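PDB 2WLR: putative thiosulfate sulfurtransferase YNJE from Escherichia coli, which catalyses the transfer of a sulfur atom from thiosulfate to cyanide, yielding thiocyanate and sulfite, and is a periplasmic monomer built from rhodanese domains. Local coordinates for residues Q271-M276 against V386-D390; L283-S289 against I315-R319; L290-W296 against A318-G324; K312-A316 against N402-T406. All coordinates share one frame. Residue numbers count along the deposited sequence, not the author numbering.

Contact 1 (Q271-M276 against V386-D390)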
loop_
_atom_site.group_PDB
_atom_site.type_symbol
_atom_site.label_atom_id
_atom_site.label_comp_id
_atom_site.label_asym_id
_atom_site.label_seq_id
_atom_site.Cartn_x
_atom_site.Cartn_y
_atom_site.Cartn_z
ATOM N N GLN A 271 3.639 10.039 -17.741
ATOM C CA GLN A 271 4.151 8.668 -17.811
ATOM C C GLN A 271 3.551 7.730 -16.715
ATOM O O GLN A 271 3.714 6.519 -16.766
ATOM C CB GLN A 271 5.712 8.670 -17.779
ATOM C CG GLN A 271 6.366 8.884 -16.435
ATOM C CD GLN A 271 6.197 10.269 -15.837
ATOM O OE1 GLN A 271 5.777 11.219 -16.529
ATOM N NE2 GLN A 271 6.560 10.414 -14.574
ATOM N N LEU A 272 2.864 8.302 -15.730
ATOM C CA LEU A 272 2.270 7.500 -14.648
ATOM C C LEU A 272 0.984 6.815 -15.073
ATOM O O LEU A 272 0.488 5.944 -14.346
ATOM C CB LEU A 272 2.009 8.344 -13.404
ATOM C CG LEU A 272 3.251 9.028 -12.816
ATOM C CD1 LEU A 272 2.912 9.819 -11.582
ATOM C CD2 LEU A 272 4.359 8.018 -12.567
HETATM N N MSE A 273 0.439 7.176 -16.229
HETATM C CA MSE A 273 -0.753 6.534 -16.766
HETATM C C MSE A 273 -0.470 6.045 -18.171
HETATM O O MSE A 273 0.154 6.749 -18.972
HETATM C CB MSE A 273 -1.950 7.478 -16.814
HETATM C CG MSE A 273 -3.286 6.728 -16.865
HETATM SE SE MSE A 273 -3.782 5.892 -15.157
HETATM C CE MSE A 273 -4.847 7.226 -14.432
ATOM N N LEU A 274 -0.894 4.826 -18.459
ATOM C CA LEU A 274 -0.784 4.283 -19.798
ATOM C C LEU A 274 -2.138 4.133 -20.433
ATOM O O LEU A 274 -3.142 3.851 -19.768
ATOM C CB LEU A 274 -0.096 2.925 -19.811
ATOM C CG LEU A 274 1.292 2.818 -19.243
ATOM C CD1 LEU A 274 1.857 1.447 -19.639
ATOM C CD2 LEU A 274 2.248 3.904 -19.721
ATOM N N ASP A 275 -2.144 4.306 -21.753
ATOM C CA ASP A 275 -3.288 3.979 -22.562
ATOM C C ASP A 275 -3.169 2.543 -23.104
ATOM O O ASP A 275 -2.190 1.852 -22.853
ATOM C CB ASP A 275 -3.487 5.017 -23.683
ATOM C CG ASP A 275 -2.446 4.951 -24.793
ATOM O OD1 ASP A 275 -1.711 3.949 -24.972
ATOM O OD2 ASP A 275 -2.396 5.959 -25.550
HETATM N N MSE A 276 -4.178 2.111 -23.862
HETATM C CA MSE A 276 -4.224 0.716 -24.288
HETATM C C MSE A 276 -3.050 0.288 -25.145
HETATM O O MSE A 276 -2.518 -0.804 -24.967
HETATM C CB MSE A 276 -5.510 0.428 -25.029
HETATM C CG MSE A 276 -5.658 -1.028 -25.428
HETATM SE SE MSE A 276 -7.506 -1.450 -25.842
HETATM C CE MSE A 276 -7.697 -0.188 -27.306
ATOM N N VAL A 386 6.966 2.714 -12.652
ATOM C CA VAL A 386 5.639 2.145 -12.465
ATOM C C VAL A 386 4.552 3.071 -13.005
ATOM O O VAL A 386 4.727 4.287 -13.085
ATOM C CB VAL A 386 5.361 1.736 -10.993
ATOM C CG1 VAL A 386 6.181 0.480 -10.591
ATOM C CG2 VAL A 386 5.575 2.891 -10.009
ATOM N N SER A 387 3.429 2.486 -13.361
ATOM C CA SER A 387 2.277 3.228 -13.881
ATOM C C SER A 387 1.009 2.425 -13.686
ATOM O O SER A 387 1.040 1.267 -13.221
ATOM C CB SER A 387 2.415 3.528 -15.360
ATOM O OG SER A 387 2.516 2.315 -16.117
ATOM N N VAL A 388 -0.111 3.031 -14.053
ATOM C CA VAL A 388 -1.395 2.353 -14.093
ATOM C C VAL A 388 -1.895 2.404 -15.525
ATOM O O VAL A 388 -1.858 3.455 -16.169
ATOM C CB VAL A 388 -2.424 2.976 -13.148
ATOM C CG1 VAL A 388 -3.814 2.423 -13.400
ATOM C CG2 VAL A 388 -1.983 2.774 -11.677
ATOM N N TYR A 389 -2.289 1.244 -16.066
ATOM C CA TYR A 389 -3.035 1.175 -17.320
ATOM C C TYR A 389 -4.507 1.352 -16.969
ATOM O O TYR A 389 -5.184 0.453 -16.478
ATOM C CB TYR A 389 -2.734 -0.157 -18.052
ATOM C CG TYR A 389 -3.768 -0.488 -19.125
ATOM C CD1 TYR A 389 -4.250 0.501 -19.954
ATOM C CD2 TYR A 389 -4.257 -1.807 -19.319
ATOM C CE1 TYR A 389 -5.217 0.236 -20.914
ATOM C CE2 TYR A 389 -5.213 -2.078 -20.297
ATOM C CZ TYR A 389 -5.674 -1.060 -21.092
ATOM O OH TYR A 389 -6.640 -1.266 -22.062
ATOM N N ASP A 390 -5.005 2.555 -17.193
ATOM C CA ASP A 390 -6.317 2.972 -16.718
ATOM C C ASP A 390 -7.442 2.067 -17.245
ATOM O O ASP A 390 -8.265 1.531 -16.470
ATOM C CB ASP A 390 -6.564 4.443 -17.146
ATOM C CG ASP A 390 -7.644 5.162 -16.328
ATOM O OD1 ASP A 390 -8.322 4.568 -15.453
ATOM O OD2 ASP A 390 -7.861 6.359 -16.610
#

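Contact 2 (L283-S289 against I315-R319)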
loop_
_atom_site.group_PDB
_atom_site.type_symbol
_atom_site.label_atom_id
_atom_site.label_comp_id
_atom_site.label_asym_id
_atom_site.label_seq_id
_atom_site.Cartn_x
_atom_site.Cartn_y
_atom_site.Cartn_z
ATOM N N LEU A 283 3.720 -6.138 -23.198
ATOM C CA LEU A 283 3.520 -7.585 -23.231
ATOM C C LEU A 283 4.652 -8.326 -23.939
ATOM O O LEU A 283 5.345 -7.777 -24.817
ATOM C CB LEU A 283 2.191 -7.932 -23.896
ATOM C CG LEU A 283 0.942 -7.335 -23.234
ATOM C CD1 LEU A 283 -0.273 -7.496 -24.159
ATOM C CD2 LEU A 283 0.706 -8.010 -21.915
ATOM N N HIS A 284 4.842 -9.568 -23.490
ATOM C CA HIS A 284 5.819 -10.501 -24.065
ATOM C C HIS A 284 7.239 -9.991 -23.993
ATOM O O HIS A 284 8.012 -10.126 -24.946
ATOM C CB HIS A 284 5.383 -10.865 -25.487
ATOM C CG HIS A 284 3.949 -11.265 -25.558
ATOM N ND1 HIS A 284 3.008 -10.537 -26.251
ATOM C CD2 HIS A 284 3.273 -12.258 -24.935
ATOM C CE1 HIS A 284 1.820 -11.097 -26.089
ATOM N NE2 HIS A 284 1.955 -12.141 -25.297
ATOM N N ARG A 285 7.602 -9.423 -22.843
ATOM C CA ARG A 285 8.930 -8.857 -22.640
ATOM C C ARG A 285 9.488 -9.281 -21.301
ATOM O O ARG A 285 8.731 -9.585 -20.370
ATOM C CB ARG A 285 8.868 -7.343 -22.675
ATOM C CG ARG A 285 8.597 -6.776 -24.081
ATOM C CD ARG A 285 8.227 -5.294 -24.059
ATOM N NE ARG A 285 9.334 -4.463 -23.604
ATOM C CZ ARG A 285 9.244 -3.154 -23.400
ATOM N NH1 ARG A 285 8.097 -2.535 -23.640
ATOM N NH2 ARG A 285 10.285 -2.466 -22.955
ATOM N N GLN A 286 10.805 -9.248 -21.201
ATOM C CA GLN A 286 11.494 -9.485 -19.939
ATOM C C GLN A 286 11.842 -8.176 -19.229
ATOM O O GLN A 286 12.078 -8.163 -18.007
ATOM C CB GLN A 286 12.738 -10.345 -20.170
ATOM C CG GLN A 286 12.404 -11.705 -20.775
ATOM C CD GLN A 286 11.513 -12.557 -19.873
ATOM O OE1 GLN A 286 11.755 -12.661 -18.659
ATOM N NE2 GLN A 286 10.475 -13.161 -20.458
ATOM N N ASP A 287 11.885 -7.071 -19.973
ATOM C CA ASP A 287 12.175 -5.759 -19.412
ATOM C C ASP A 287 10.916 -4.916 -19.122
ATOM O O ASP A 287 11.018 -3.715 -18.812
ATOM C CB ASP A 287 13.165 -4.978 -20.310
ATOM C CG ASP A 287 12.580 -4.601 -21.661
ATOM O OD1 ASP A 287 11.664 -5.286 -22.131
ATOM O OD2 ASP A 287 13.054 -3.614 -22.269
ATOM N N ALA A 288 9.753 -5.555 -19.206
ATOM C CA ALA A 288 8.488 -4.903 -18.903
ATOM C C ALA A 288 7.469 -5.939 -18.494
ATOM O O ALA A 288 7.528 -7.092 -18.922
ATOM C CB ALA A 288 7.982 -4.099 -20.130
ATOM N N SER A 289 6.521 -5.522 -17.651
ATOM C CA SER A 289 5.396 -6.351 -17.248
ATOM C C SER A 289 4.124 -5.545 -17.240
ATOM O O SER A 289 4.126 -4.420 -16.734
ATOM C CB SER A 289 5.608 -6.886 -15.834
ATOM O OG SER A 289 6.612 -7.899 -15.801
ATOM N N ILE A 315 -6.181 -10.249 -19.929
ATOM C CA ILE A 315 -5.284 -9.790 -20.980
ATOM C C ILE A 315 -4.217 -10.848 -21.236
ATOM O O ILE A 315 -3.472 -11.258 -20.323
ATOM C CB ILE A 315 -4.635 -8.435 -20.621
ATOM C CG1 ILE A 315 -5.728 -7.382 -20.418
ATOM C CG2 ILE A 315 -3.569 -8.033 -21.687
ATOM C CD1 ILE A 315 -5.218 -5.973 -20.223
ATOM N N ALA A 316 -4.133 -11.312 -22.475
ATOM C CA ALA A 316 -3.154 -12.333 -22.828
ATOM C C ALA A 316 -1.742 -11.780 -22.697
ATOM O O ALA A 316 -1.406 -10.724 -23.252
ATOM C CB ALA A 316 -3.391 -12.839 -24.259
ATOM N N GLY A 317 -0.910 -12.503 -21.953
ATOM C CA GLY A 317 0.438 -12.105 -21.669
ATOM C C GLY A 317 0.596 -11.334 -20.362
ATOM O O GLY A 317 1.720 -11.073 -19.972
ATOM N N ALA A 318 -0.514 -10.970 -19.719
ATOM C CA ALA A 318 -0.443 -10.239 -18.452
ATOM C C ALA A 318 0.017 -11.187 -17.358
ATOM O O ALA A 318 -0.344 -12.370 -17.345
ATOM C CB ALA A 318 -1.812 -9.627 -18.108
ATOM N N ARG A 319 0.832 -10.661 -16.460
ATOM C CA ARG A 319 1.354 -11.424 -15.342
ATOM C C ARG A 319 0.512 -11.151 -14.118
ATOM O O ARG A 319 0.134 -10.012 -13.876
ATOM C CB ARG A 319 2.806 -11.066 -15.121
ATOM C CG ARG A 319 3.693 -11.530 -16.291
ATOM C CD ARG A 319 5.037 -10.885 -16.335
ATOM N NE ARG A 319 5.864 -11.578 -17.343
ATOM C CZ ARG A 319 6.902 -11.038 -17.973
ATOM N NH1 ARG A 319 7.306 -9.802 -17.740
ATOM N NH2 ARG A 319 7.558 -11.768 -18.874
HETATM O O HOH W 1 3.969 -11.336 -21.472
#

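Contact 3 (L290-W296 against A318-G324)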
loop_
_atom_site.group_PDB
_atom_site.type_symbol
_atom_site.label_atom_id
_atom_site.label_comp_id
_atom_site.label_asym_id
_atom_site.label_seq_id
_atom_site.Cartn_x
_atom_site.Cartn_y
_atom_site.Cartn_z
ATOM N N LEU A 290 3.051 -6.114 -17.789
ATOM C CA LEU A 290 1.691 -5.629 -17.614
ATOM C C LEU A 290 1.090 -6.569 -16.585
ATOM O O LEU A 290 1.021 -7.790 -16.766
ATOM C CB LEU A 290 0.898 -5.631 -18.930
ATOM C CG LEU A 290 -0.477 -4.990 -18.887
ATOM C CD1 LEU A 290 -0.445 -3.534 -18.397
ATOM C CD2 LEU A 290 -1.126 -5.107 -20.269
ATOM N N VAL A 291 0.660 -5.996 -15.472
ATOM C CA VAL A 291 0.371 -6.762 -14.258
ATOM C C VAL A 291 -1.090 -6.669 -13.868
ATOM O O VAL A 291 -1.621 -5.582 -13.568
ATOM C CB VAL A 291 1.238 -6.284 -13.083
ATOM C CG1 VAL A 291 0.918 -7.048 -11.841
ATOM C CG2 VAL A 291 2.718 -6.402 -13.403
ATOM N N SER A 292 -1.777 -7.807 -13.802
ATOM C CA SER A 292 -3.139 -7.902 -13.406
ATOM C C SER A 292 -3.263 -7.955 -11.892
ATOM O O SER A 292 -2.809 -8.913 -11.232
ATOM C CB SER A 292 -3.760 -9.186 -13.970
ATOM O OG SER A 292 -5.078 -9.323 -13.522
ATOM N N ILE A 293 -3.888 -6.919 -11.327
ATOM C CA ILE A 293 -4.277 -6.892 -9.917
ATOM C C ILE A 293 -5.754 -7.230 -9.849
ATOM O O ILE A 293 -6.606 -6.427 -9.522
ATOM C CB ILE A 293 -3.929 -5.527 -9.256
ATOM C CG1 ILE A 293 -2.474 -5.143 -9.550
ATOM C CG2 ILE A 293 -4.201 -5.583 -7.754
ATOM C CD1 ILE A 293 -1.479 -6.131 -9.005
ATOM N N ARG A 294 -6.020 -8.482 -10.195
ATOM C CA ARG A 294 -7.355 -9.033 -10.193
ATOM C C ARG A 294 -7.373 -10.317 -9.393
ATOM O O ARG A 294 -6.327 -10.964 -9.256
ATOM C CB ARG A 294 -7.829 -9.250 -11.634
ATOM C CG ARG A 294 -7.941 -7.944 -12.413
ATOM C CD ARG A 294 -8.359 -8.125 -13.889
ATOM N NE ARG A 294 -9.740 -8.563 -13.997
ATOM C CZ ARG A 294 -10.232 -9.282 -15.012
ATOM N NH1 ARG A 294 -9.437 -9.709 -15.981
ATOM N NH2 ARG A 294 -11.521 -9.619 -15.006
ATOM N N SER A 295 -8.521 -10.658 -8.828
ATOM C CA SER A 295 -8.635 -11.898 -8.029
ATOM C C SER A 295 -8.362 -13.073 -8.954
ATOM O O SER A 295 -8.565 -12.972 -10.165
ATOM C CB SER A 295 -10.008 -12.022 -7.391
ATOM O OG SER A 295 -11.034 -12.165 -8.372
ATOM N N TRP A 296 -7.923 -14.182 -8.392
ATOM C CA TRP A 296 -7.660 -15.365 -9.209
ATOM C C TRP A 296 -8.890 -15.802 -10.069
ATOM O O TRP A 296 -8.702 -16.100 -11.243
ATOM C CB TRP A 296 -7.116 -16.514 -8.325
ATOM C CG TRP A 296 -6.596 -17.640 -9.111
ATOM C CD1 TRP A 296 -7.169 -18.876 -9.249
ATOM C CD2 TRP A 296 -5.396 -17.664 -9.863
ATOM N NE1 TRP A 296 -6.389 -19.644 -10.046
ATOM C CE2 TRP A 296 -5.286 -18.943 -10.438
ATOM C CE3 TRP A 296 -4.383 -16.724 -10.113
ATOM C CZ2 TRP A 296 -4.225 -19.294 -11.249
ATOM C CZ3 TRP A 296 -3.342 -17.075 -10.915
ATOM C CH2 TRP A 296 -3.262 -18.359 -11.485
ATOM N N ALA A 318 -0.514 -10.970 -19.719
ATOM C CA ALA A 318 -0.443 -10.239 -18.452
ATOM C C ALA A 318 0.017 -11.187 -17.358
ATOM O O ALA A 318 -0.344 -12.370 -17.345
ATOM C CB ALA A 318 -1.812 -9.627 -18.108
ATOM N N ARG A 319 0.832 -10.661 -16.460
ATOM C CA ARG A 319 1.354 -11.424 -15.342
ATOM C C ARG A 319 0.512 -11.151 -14.118
ATOM O O ARG A 319 0.134 -10.012 -13.876
ATOM C CB ARG A 319 2.806 -11.066 -15.121
ATOM C CG ARG A 319 3.693 -11.530 -16.291
ATOM C CD ARG A 319 5.037 -10.885 -16.335
ATOM N NE ARG A 319 5.864 -11.578 -17.343
ATOM C CZ ARG A 319 6.902 -11.038 -17.973
ATOM N NH1 ARG A 319 7.306 -9.802 -17.740
ATOM N NH2 ARG A 319 7.558 -11.768 -18.874
ATOM N N TRP A 320 0.230 -12.158 -13.307
ATOM C CA TRP A 320 -0.621 -11.976 -12.142
ATOM C C TRP A 320 0.141 -11.293 -11.042
ATOM O O TRP A 320 1.215 -11.725 -10.679
ATOM C CB TRP A 320 -1.105 -13.305 -11.578
ATOM C CG TRP A 320 -2.248 -13.137 -10.567
ATOM C CD1 TRP A 320 -3.348 -12.336 -10.682
ATOM C CD2 TRP A 320 -2.402 -13.830 -9.325
ATOM N NE1 TRP A 320 -4.155 -12.472 -9.605
ATOM C CE2 TRP A 320 -3.614 -13.398 -8.754
ATOM C CE3 TRP A 320 -1.639 -14.787 -8.647
ATOM C CZ2 TRP A 320 -4.068 -13.865 -7.535
ATOM C CZ3 TRP A 320 -2.094 -15.241 -7.432
ATOM C CH2 TRP A 320 -3.293 -14.784 -6.888
ATOM N N GLY A 321 -0.433 -10.224 -10.487
ATOM C CA GLY A 321 0.219 -9.487 -9.405
ATOM C C GLY A 321 -0.266 -9.804 -8.005
ATOM O O GLY A 321 0.137 -9.137 -7.053
ATOM N N HIS A 322 -1.122 -10.807 -7.856
ATOM C CA HIS A 322 -1.920 -11.001 -6.662
ATOM C C HIS A 322 -2.929 -9.853 -6.476
ATOM O O HIS A 322 -2.906 -8.863 -7.186
ATOM C CB HIS A 322 -1.050 -11.248 -5.421
ATOM C CG HIS A 322 -0.351 -12.572 -5.457
ATOM N ND1 HIS A 322 -0.711 -13.634 -4.654
ATOM C CD2 HIS A 322 0.655 -13.014 -6.232
ATOM C CE1 HIS A 322 0.070 -14.671 -4.923
ATOM N NE2 HIS A 322 0.907 -14.322 -5.878
ATOM N N ALA A 323 -3.867 -10.030 -5.546
ATOM C CA ALA A 323 -4.913 -9.023 -5.305
ATOM C C ALA A 323 -5.676 -9.392 -4.040
ATOM O O ALA A 323 -5.146 -9.277 -2.928
ATOM C CB ALA A 323 -5.847 -8.881 -6.537
ATOM N N GLY A 324 -6.894 -9.897 -4.183
ATOM C CA GLY A 324 -7.657 -10.359 -3.043
ATOM C C GLY A 324 -8.710 -11.361 -3.444
ATOM O O GLY A 324 -8.680 -11.898 -4.550
HETATM O O HOH W 2 -7.608 -14.129 -5.546
#

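Contact 4 (K312-A316 against N402-T406)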
loop_
_atom_site.group_PDB
_atom_site.type_symbol
_atom_site.label_atom_id
_atom_site.label_comp_id
_atom_site.label_asym_id
_atom_site.label_seq_id
_atom_site.Cartn_x
_atom_site.Cartn_y
_atom_site.Cartn_z
ATOM N N LYS A 312 -15.414 -12.178 -19.952
ATOM C CA LYS A 312 -14.618 -12.883 -18.951
ATOM C C LYS A 312 -13.285 -13.254 -19.541
ATOM O O LYS A 312 -13.161 -13.512 -20.753
ATOM C CB LYS A 312 -15.337 -14.158 -18.498
ATOM C CG LYS A 312 -16.640 -13.915 -17.804
ATOM C CD LYS A 312 -17.338 -15.248 -17.513
ATOM C CE LYS A 312 -18.598 -15.053 -16.697
ATOM N NZ LYS A 312 -19.428 -16.305 -16.655
ATOM N N GLY A 313 -12.266 -13.289 -18.690
ATOM C CA GLY A 313 -10.939 -13.629 -19.103
ATOM C C GLY A 313 -9.989 -12.565 -18.617
ATOM O O GLY A 313 -10.365 -11.717 -17.794
ATOM N N GLU A 314 -8.785 -12.628 -19.162
ATOM C CA GLU A 314 -7.676 -11.788 -18.802
ATOM C C GLU A 314 -6.915 -11.357 -20.044
ATOM O O GLU A 314 -6.964 -12.020 -21.086
ATOM C CB GLU A 314 -6.757 -12.593 -17.896
ATOM C CG GLU A 314 -5.689 -11.789 -17.211
ATOM C CD GLU A 314 -6.273 -10.614 -16.440
ATOM O OE1 GLU A 314 -6.465 -10.753 -15.224
ATOM O OE2 GLU A 314 -6.597 -9.572 -17.048
ATOM N N ILE A 315 -6.181 -10.249 -19.929
ATOM C CA ILE A 315 -5.284 -9.790 -20.980
ATOM C C ILE A 315 -4.217 -10.848 -21.236
ATOM O O ILE A 315 -3.472 -11.258 -20.323
ATOM C CB ILE A 315 -4.635 -8.435 -20.621
ATOM C CG1 ILE A 315 -5.728 -7.382 -20.418
ATOM C CG2 ILE A 315 -3.569 -8.033 -21.687
ATOM C CD1 ILE A 315 -5.218 -5.973 -20.223
ATOM N N ALA A 316 -4.133 -11.312 -22.475
ATOM C CA ALA A 316 -3.154 -12.333 -22.828
ATOM C C ALA A 316 -1.742 -11.780 -22.697
ATOM O O ALA A 316 -1.406 -10.724 -23.252
ATOM C CB ALA A 316 -3.391 -12.839 -24.259
ATOM N N ASN A 402 -8.924 -8.059 -29.241
ATOM C CA ASN A 402 -7.783 -8.030 -28.328
ATOM C C ASN A 402 -7.560 -9.412 -27.695
ATOM O O ASN A 402 -8.515 -9.997 -27.221
ATOM C CB ASN A 402 -8.005 -6.993 -27.233
ATOM C CG ASN A 402 -7.742 -5.595 -27.711
ATOM O OD1 ASN A 402 -6.843 -5.365 -28.519
ATOM N ND2 ASN A 402 -8.495 -4.649 -27.186
ATOM N N PRO A 403 -6.326 -9.930 -27.721
ATOM C CA PRO A 403 -6.072 -11.299 -27.254
ATOM C C PRO A 403 -6.413 -11.508 -25.783
ATOM O O PRO A 403 -6.032 -10.675 -24.932
ATOM C CB PRO A 403 -4.574 -11.474 -27.478
ATOM C CG PRO A 403 -4.228 -10.500 -28.559
ATOM C CD PRO A 403 -5.114 -9.325 -28.300
ATOM N N VAL A 404 -7.121 -12.602 -25.505
ATOM C CA VAL A 404 -7.608 -12.958 -24.169
ATOM C C VAL A 404 -6.995 -14.295 -23.731
ATOM O O VAL A 404 -6.906 -15.254 -24.530
ATOM C CB VAL A 404 -9.178 -13.051 -24.129
ATOM C CG1 VAL A 404 -9.682 -13.646 -22.797
ATOM C CG2 VAL A 404 -9.824 -11.700 -24.381
ATOM N N ALA A 405 -6.549 -14.366 -22.473
ATOM C CA ALA A 405 -6.100 -15.630 -21.862
ATOM C C ALA A 405 -7.145 -16.078 -20.858
ATOM O O ALA A 405 -7.798 -15.256 -20.217
ATOM C CB ALA A 405 -4.766 -15.471 -21.160
ATOM N N THR A 406 -7.305 -17.388 -20.709
ATOM C CA THR A 406 -8.294 -17.918 -19.795
ATOM C C THR A 406 -7.814 -19.223 -19.182
ATOM O O THR A 406 -6.888 -19.845 -19.689
ATOM C CB THR A 406 -9.641 -18.137 -20.498
ATOM O OG1 THR A 406 -10.675 -18.330 -19.523
ATOM C CG2 THR A 406 -9.584 -19.346 -21.422
#

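Contact 1 (Q271-M276 against V386-D390)
The approach begins at Gln271 and Leu272, the end of a 3-10 segment, where Leu272 O accepts a hydrogen bond from Val388 N at 3.0 Å. Met273, a selenomethionine, pairs in parallel with Val388; its SE lies 3.8 Å from Val388 CB and 3.7 Å from Asp390 CB. On that face, Gln221 of helix 213-226, from the preceding rhodanese repeat, touches both Met273 and Val388. Leu274 forms the next parallel pair, with Tyr389; its N donates to Val388 O at 2.8 Å, and its O receives a weak bond from Asp390 N at 3.4 Å. Beyond Asp275, which caps helix 276-280, Met276 CB rests 4.1 Å from Tyr389 CE1. Tyr389 OH is bonded to Glu395; Asp390 forms a salt bridge with Arg218 through OD1 and accepts a hydrogen bond from Lys185 N at OD2. Backbone bonds thus add a short edge strand to the parallel rhodanese sheet, Leu274 and Tyr389 lie on its other face, and the Asp390-Arg218 bridge ties the strand end to the preceding repeat.

Contact 2 (L283-S289 against I315-R319)
Arg319 dominates this contact, its extended side chain carrying the guanidinium to the backbone that leads into strand 288-292. The carbonyl O of Arg285 accepts from both NH2 (2.9 Å) and NH1 (3.0 Å) of Arg319, and NH1 also donates to Ser289 OG at 2.8 Å. That hydroxyl has a further partner in Gln359, which also bonds Gln286 O. The charge of Arg285 itself is directed away from Arg319 and met by Asp287, with NE 2.9 Å from OD1. Ile315 to Ala318 form a type II turn closed by Ala318 N to Ile315 O at 3.0 Å. Gly317, with positive phi, sits where a CB would collide with His284. A water links the two backbones, accepting from His284 N at 2.8 Å and donating to Gly317 O at 2.7 Å. Leu283 CD1 packs 4.2 Å from Ile315 CG2. The loop entering strand 288-292 is thus joined to the turn leading into its sheet neighbour, strand 319-320, and the guanidinium gains no carboxylate across this contact: neutral oxygens hold it.

Contact 3 (L290-W296 against A318-G324)
Both tryptophans have chi1 t, which brings their rings together beyond a parallel strand pair. The indole of Trp320 reaches forward along the 290-296 segment, so that NE1 donates to Arg294 O at 2.7 Å. Trp296 presents its edge to the face of Trp320 in a T-shaped stack, six-membered-ring centroids 4.7 Å apart and planes at 67°. The strands are joined by Arg319 N to Leu290 O and Ser292 N to Arg319 O, both 2.9 Å, and by Gly321 N to Ser292 O at 2.8 Å. At Gly321 a CB would clash with Val291 CG1 and Ile293 CD1. Ile293, m at both chi angles, sets CG2 3.9 Å from Ala323 CB. Ser292, chi1 t, turns OG to Glu314, which also forms a salt bridge with Arg294, whose NH1 bonds Gly313 O. Ser295 occupies the N-cap position of helix 296-300, its OG hydrogen-bonded to Glu298. Strand 319-320 edges the five-stranded sheet; strand 288-292 lies between it and strand 360-363, and Ile293 touches Arg370, the probable substrate-binding residue of helix 369-380.

Contact 4 (K312-A316 against N402-T406)
Asn402 makes no contact with segment 312-316; its side chain hydrogen-bonds Trp396 O and Arg280. Pro403 opens the pairing: its carbonyl O accepts from Ala316 N at 3.2 Å and also receives the indole NH of Trp396, while its CB packs 3.7 Å from Ala316 CB. Val404 forms the non-hydrogen-bonded antiparallel pair with Ile315, from which their side chains diverge. Val404 CA lies 3.3 Å from Glu314 O in a CA-H...O contact, and Val404 CG1 comes 3.9 Å from Gly313 CA, where a CB would clash with that methyl. Ala405 makes the hydrogen-bonded pair with Glu314, its N donating to Glu314 O at 2.8 Å and its O accepting from Glu314 N at 3.0 Å; its CB meets Ala316 CB at 4.3 Å. Thr406 adds no side-chain contact to segment 312-316, and its hydroxyl bonds Ile300 O. The pairing makes a small two-stranded antiparallel sheet from residues far apart in sequence. Because its bonds across the segments are all backbone to backbone, Glu314 can spend its carboxylate on Ile315 N, 3.0 Å from Glu314 OE2, and on Ser292, Arg294 and Tyr364, tying the small antiparallel pair to the main sheet.

Contacts 1, 2 and 3 all reach the five-stranded parallel sheet of the third rhodanese domain, whose strand order is 273-274, 386-389, 360-363, 288-292, 319-320. Contacts 1 and 3 form its two outer strand pairs, with centres about 15 Å apart; Tyr389 CB and Leu290 CD1 nevertheless meet at 4.1 Å. Contact 2 shares Ala318 and Arg319 with contact 3, about 12 Å away between centres. Contact 4 is a separate antiparallel pair, joined to contact 3 through Glu314 and Ser292. Along the chain, contacts 2 and 3 fall between the segments of contact 1, whereas contact 4 crosses it. Contact 3 lies nearest the active-site end, where Ile293 touches Arg370, probably a substrate-binding residue; the persulfide-forming Cys365 follows strand 360-363.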